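Local coordinates for uncharacterized protein (Bacteroides caccae, PDB 4L7A) that probably hydrolyses peptide bonds as a zinc-dependent metallopeptidase, although its activity and substrates remain unknown, at residues 139-151 against 197-209. Sequence-based numbering, arbitrary orientation.
Sequences FKVMHHEFAHILH and EDIAEVTACFLTY
H144 packs on A200 and hydrogen-bonds E201. CB of A200 makes a CH-pi contact over one face of the H144 ring, 3.4 Å from its centroid and 7° off the normal. CG of H144 is anti to the backbone N (chi1 169°), which turns the imidazole into a hole between E197, A200, E201 and A204. Its ND1 donates to OE2 of E201 at 2.8 Å, on the anti side of the carboxylate. The K140 chain bends at chi2 and chi4, bringing CE to 3.6 Å from SG of C205. NZ forms a salt bridge to OE1 of E201 at 3.0 Å, on the syn side. T188 adds a hydrogen bond to OE1.

Small residues let the axes of the two segments approach to 8.0 Å: CB of A204 packs against O of K140 and N of H144. CG2 of T208 touches CD2 of H143 at 3.5 Å, and ND1 of H143 is hydrogen-bonded to OH of Y77. H151 packs on I199 and reaches OG1 of T203 through water 3.

Water 2 bridges NE2 of H144 and OE2 of E197. K194 forms a salt bridge to OE1 of E197. H144, E145 and H148 form an HExxH motif. With E197 and E201 on the second helix, the layout is consistent with a gluzincin zinc site, E197 being the probable third ligand and E201 the second-shell carboxylate.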
loop_
_atom_site.group_PDB
_atom_site.type_symbol
_atom_site.label_atom_id
_atom_site.label_comp_id
_atom_site.label_asym_id
_atom_site.label_seq_id
_atom_site.Cartn_x
_atom_site.Cartn_y
_atom_site.Cartn_z
ATOM N N PHE A 139 -3.652 1.136 -1.574
ATOM C CA PHE A 139 -2.360 0.581 -1.952
ATOM C C PHE A 139 -1.206 1.536 -1.710
ATOM O O PHE A 139 -0.127 1.102 -1.358
ATOM C CB PHE A 139 -2.312 0.120 -3.412
ATOM C CG PHE A 139 -3.120 -1.090 -3.677
ATOM C CD1 PHE A 139 -2.855 -2.264 -3.009
ATOM C CD2 PHE A 139 -4.104 -1.074 -4.618
ATOM C CE1 PHE A 139 -3.653 -3.388 -3.222
ATOM C CE2 PHE A 139 -4.859 -2.182 -4.867
ATOM C CZ PHE A 139 -4.659 -3.326 -4.156
ATOM N N LYS A 140 -1.426 2.836 -1.904
ATOM C CA LYS A 140 -0.355 3.817 -1.636
ATOM C C LYS A 140 0.203 3.658 -0.207
ATOM O O LYS A 140 1.421 3.521 0.017
ATOM C CB LYS A 140 -0.835 5.245 -1.917
ATOM C CG LYS A 140 -0.101 6.363 -1.188
ATOM C CD LYS A 140 1.213 6.576 -1.861
ATOM C CE LYS A 140 2.145 7.501 -1.040
ATOM N NZ LYS A 140 1.467 8.665 -0.426
ATOM N N VAL A 141 -0.673 3.749 0.774
ATOM C CA VAL A 141 -0.231 3.589 2.174
ATOM C C VAL A 141 0.400 2.225 2.448
ATOM O O VAL A 141 1.382 2.119 3.193
ATOM C CB VAL A 141 -1.399 3.803 3.152
ATOM C CG1 VAL A 141 -0.964 3.549 4.516
ATOM C CG2 VAL A 141 -1.849 5.272 3.038
HETATM N N MSE A 142 -0.138 1.185 1.847
HETATM C CA MSE A 142 0.450 -0.126 2.014
HETATM C C MSE A 142 1.901 -0.204 1.529
HETATM O O MSE A 142 2.763 -0.618 2.283
HETATM C CB MSE A 142 -0.409 -1.219 1.352
HETATM C CG MSE A 142 -1.720 -1.448 2.133
HETATM SE SE MSE A 142 -3.032 -2.471 1.098
HETATM C CE MSE A 142 -2.446 -4.230 1.724
ATOM N N HIS A 143 2.146 0.179 0.268
ATOM C CA HIS A 143 3.514 0.189 -0.244
ATOM C C HIS A 143 4.418 1.068 0.590
ATOM O O HIS A 143 5.599 0.790 0.752
ATOM C CB HIS A 143 3.607 0.609 -1.724
ATOM C CG HIS A 143 2.921 -0.338 -2.641
ATOM N ND1 HIS A 143 3.360 -1.641 -2.817
ATOM C CD2 HIS A 143 1.792 -0.211 -3.383
ATOM C CE1 HIS A 143 2.548 -2.264 -3.650
ATOM N NE2 HIS A 143 1.573 -1.432 -3.990
ATOM N N HIS A 144 3.874 2.124 1.150
ATOM C CA HIS A 144 4.680 3.002 1.992
ATOM C C HIS A 144 5.160 2.177 3.214
ATOM O O HIS A 144 6.319 2.176 3.543
ATOM C CB HIS A 144 3.899 4.255 2.421
ATOM C CG HIS A 144 4.573 5.065 3.493
ATOM N ND1 HIS A 144 4.860 6.404 3.344
ATOM C CD2 HIS A 144 4.976 4.738 4.746
ATOM C CE1 HIS A 144 5.427 6.861 4.453
ATOM N NE2 HIS A 144 5.475 5.871 5.335
ATOM N N GLU A 145 4.252 1.497 3.881
ATOM C CA GLU A 145 4.575 0.707 5.098
ATOM C C GLU A 145 5.465 -0.470 4.800
ATOM O O GLU A 145 6.356 -0.771 5.606
ATOM C CB GLU A 145 3.312 0.231 5.745
ATOM C CG GLU A 145 2.450 1.393 6.301
ATOM C CD GLU A 145 3.099 2.063 7.507
ATOM O OE1 GLU A 145 3.682 1.331 8.366
ATOM O OE2 GLU A 145 3.073 3.305 7.583
ATOM N N PHE A 146 5.262 -1.120 3.651
ATOM C CA PHE A 146 6.154 -2.209 3.279
ATOM C C PHE A 146 7.572 -1.698 3.058
ATOM O O PHE A 146 8.519 -2.301 3.544
ATOM C CB PHE A 146 5.646 -3.010 2.106
ATOM C CG PHE A 146 4.226 -3.460 2.253
ATOM C CD1 PHE A 146 3.642 -3.647 3.494
ATOM C CD2 PHE A 146 3.452 -3.685 1.133
ATOM C CE1 PHE A 146 2.305 -4.043 3.594
ATOM C CE2 PHE A 146 2.143 -4.108 1.241
ATOM C CZ PHE A 146 1.572 -4.275 2.462
ATOM N N ALA A 147 7.699 -0.542 2.430
ATOM C CA ALA A 147 8.975 0.035 2.230
ATOM C C ALA A 147 9.653 0.341 3.533
ATOM O O ALA A 147 10.846 0.092 3.698
ATOM C CB ALA A 147 8.867 1.305 1.361
ATOM N N HIS A 148 8.916 0.885 4.479
ATOM C CA HIS A 148 9.455 1.129 5.771
ATOM C C HIS A 148 10.032 -0.131 6.503
ATOM O O HIS A 148 11.084 -0.075 7.117
ATOM C CB HIS A 148 8.388 1.791 6.580
ATOM C CG HIS A 148 8.879 2.192 7.905
ATOM N ND1 HIS A 148 9.816 3.191 8.063
ATOM C CD2 HIS A 148 8.629 1.693 9.143
ATOM C CE1 HIS A 148 10.114 3.305 9.348
ATOM N NE2 HIS A 148 9.403 2.412 10.021
ATOM N N ILE A 149 9.362 -1.278 6.384
ATOM C CA ILE A 149 9.871 -2.562 6.911
ATOM C C ILE A 149 11.157 -2.941 6.196
ATOM O O ILE A 149 12.109 -3.413 6.827
ATOM C CB ILE A 149 8.809 -3.679 6.779
ATOM C CG1 ILE A 149 7.631 -3.408 7.733
ATOM C CG2 ILE A 149 9.398 -5.052 7.105
ATOM C CD1 ILE A 149 6.381 -4.332 7.443
ATOM N N LEU A 150 11.202 -2.730 4.882
ATOM C CA LEU A 150 12.454 -3.000 4.183
ATOM C C LEU A 150 13.593 -2.167 4.793
ATOM O O LEU A 150 14.726 -2.684 5.057
ATOM C CB LEU A 150 12.353 -2.716 2.684
ATOM C CG LEU A 150 11.378 -3.564 1.877
ATOM C CD1 LEU A 150 11.222 -3.037 0.462
ATOM C CD2 LEU A 150 11.844 -5.063 1.884
ATOM N N HIS A 151 13.313 -0.891 5.008
ATOM C CA HIS A 151 14.323 0.022 5.579
ATOM C C HIS A 151 14.799 -0.355 6.954
ATOM O O HIS A 151 15.959 -0.186 7.220
ATOM C CB HIS A 151 13.849 1.439 5.586
ATOM C CG HIS A 151 13.420 1.898 4.233
ATOM N ND1 HIS A 151 12.500 2.893 4.051
ATOM C CD2 HIS A 151 13.772 1.465 2.993
ATOM C CE1 HIS A 151 12.283 3.051 2.747
ATOM N NE2 HIS A 151 13.076 2.220 2.082
ATOM N N GLU A 197 10.274 9.080 6.308
ATOM C CA GLU A 197 8.997 9.148 5.591
ATOM C C GLU A 197 9.156 9.550 4.116
ATOM O O GLU A 197 8.411 9.064 3.240
ATOM C CB GLU A 197 7.952 9.991 6.330
ATOM C CG GLU A 197 7.215 9.154 7.387
ATOM C CD GLU A 197 8.133 8.714 8.465
ATOM O OE1 GLU A 197 8.591 9.625 9.202
ATOM O OE2 GLU A 197 8.458 7.493 8.530
ATOM N N ASP A 198 10.140 10.402 3.846
ATOM C CA ASP A 198 10.471 10.870 2.499
ATOM C C ASP A 198 10.804 9.664 1.598
ATOM O O ASP A 198 10.172 9.451 0.568
ATOM C CB ASP A 198 11.633 11.877 2.583
ATOM C CG ASP A 198 12.003 12.516 1.263
ATOM O OD1 ASP A 198 11.617 12.046 0.177
ATOM O OD2 ASP A 198 12.692 13.554 1.322
ATOM N N ILE A 199 11.718 8.837 2.011
ATOM C CA ILE A 199 12.059 7.735 1.182
ATOM C C ILE A 199 10.894 6.692 1.053
ATOM O O ILE A 199 10.699 6.139 -0.044
ATOM C CB ILE A 199 13.380 7.124 1.595
ATOM C CG1 ILE A 199 13.769 6.074 0.569
ATOM C CG2 ILE A 199 13.364 6.584 3.054
ATOM C CD1 ILE A 199 15.150 5.490 0.788
ATOM N N ALA A 200 10.092 6.466 2.106
ATOM C CA ALA A 200 8.941 5.588 1.984
ATOM C C ALA A 200 7.913 6.160 0.978
ATOM O O ALA A 200 7.320 5.405 0.222
ATOM C CB ALA A 200 8.252 5.322 3.351
ATOM N N GLU A 201 7.762 7.488 0.962
ATOM C CA GLU A 201 6.843 8.168 0.045
ATOM C C GLU A 201 7.330 8.141 -1.389
ATOM O O GLU A 201 6.528 7.936 -2.304
ATOM C CB GLU A 201 6.614 9.608 0.462
ATOM C CG GLU A 201 5.705 9.784 1.714
ATOM C CD GLU A 201 4.241 9.457 1.391
ATOM O OE1 GLU A 201 3.557 10.378 0.895
ATOM O OE2 GLU A 201 3.802 8.294 1.584
ATOM N N VAL A 202 8.622 8.354 -1.602
ATOM C CA VAL A 202 9.152 8.300 -2.957
ATOM C C VAL A 202 8.881 6.922 -3.509
ATOM O O VAL A 202 8.374 6.772 -4.581
ATOM C CB VAL A 202 10.632 8.690 -2.995
ATOM C CG1 VAL A 202 11.247 8.369 -4.358
ATOM C CG2 VAL A 202 10.786 10.154 -2.682
ATOM N N THR A 203 9.170 5.887 -2.741
ATOM C CA THR A 203 8.955 4.511 -3.164
ATOM C C THR A 203 7.484 4.201 -3.457
ATOM O O THR A 203 7.139 3.652 -4.512
ATOM C CB THR A 203 9.444 3.527 -2.044
ATOM O OG1 THR A 203 10.786 3.836 -1.632
ATOM C CG2 THR A 203 9.391 2.083 -2.529
ATOM N N ALA A 204 6.585 4.571 -2.526
ATOM C CA ALA A 204 5.166 4.302 -2.653
ATOM C C ALA A 204 4.510 5.115 -3.769
ATOM O O ALA A 204 3.603 4.596 -4.470
ATOM C CB ALA A 204 4.457 4.608 -1.365
ATOM N N CYS A 205 4.928 6.363 -3.913
ATOM C CA CYS A 205 4.414 7.180 -5.047
ATOM C C CYS A 205 4.909 6.640 -6.387
ATOM O O CYS A 205 4.142 6.495 -7.349
ATOM C CB CYS A 205 4.786 8.640 -4.903
ATOM S SG CYS A 205 3.962 9.489 -3.500
ATOM N N PHE A 206 6.192 6.320 -6.456
ATOM C CA PHE A 206 6.740 5.803 -7.675
ATOM C C PHE A 206 6.035 4.514 -8.086
ATOM O O PHE A 206 5.710 4.345 -9.273
ATOM C CB PHE A 206 8.246 5.554 -7.558
ATOM C CG PHE A 206 8.882 5.177 -8.855
ATOM C CD1 PHE A 206 8.965 6.102 -9.890
ATOM C CD2 PHE A 206 9.352 3.899 -9.059
ATOM C CE1 PHE A 206 9.536 5.775 -11.130
ATOM C CE2 PHE A 206 9.945 3.556 -10.282
ATOM C CZ PHE A 206 10.038 4.512 -11.329
ATOM N N LEU A 207 5.741 3.635 -7.121
ATOM C CA LEU A 207 5.137 2.382 -7.460
ATOM C C LEU A 207 3.667 2.480 -7.853
ATOM O O LEU A 207 3.228 1.678 -8.610
ATOM C CB LEU A 207 5.326 1.341 -6.328
ATOM C CG LEU A 207 6.744 0.866 -6.078
ATOM C CD1 LEU A 207 6.774 -0.211 -4.959
ATOM C CD2 LEU A 207 7.307 0.288 -7.387
ATOM N N THR A 208 2.919 3.446 -7.323
ATOM C CA THR A 208 1.483 3.506 -7.502
ATOM C C THR A 208 0.994 4.628 -8.471
ATOM O O THR A 208 -0.019 4.444 -9.121
ATOM C CB THR A 208 0.731 3.721 -6.175
ATOM O OG1 THR A 208 1.153 4.937 -5.542
ATOM C CG2 THR A 208 0.969 2.594 -5.236
ATOM N N TYR A 209 1.727 5.747 -8.579
ATOM C CA TYR A 209 1.318 6.867 -9.474
ATOM C C TYR A 209 1.396 6.485 -10.967
ATOM O O TYR A 209 2.438 5.981 -11.414
ATOM C CB TYR A 209 2.203 8.087 -9.264
ATOM C CG TYR A 209 1.917 8.923 -8.029
ATOM C CD1 TYR A 209 1.169 8.425 -6.972
ATOM C CD2 TYR A 209 2.533 10.170 -7.865
ATOM C CE1 TYR A 209 0.912 9.203 -5.842
ATOM C CE2 TYR A 209 2.295 10.942 -6.730
ATOM C CZ TYR A 209 1.481 10.470 -5.740
ATOM O OH TYR A 209 1.267 11.212 -4.627
HETATM O O HOH W 1 -0.094 10.062 -2.540
HETATM O O HOH W 2 7.994 5.268 7.118
HETATM O O HOH W 3 12.504 1.959 -0.745
#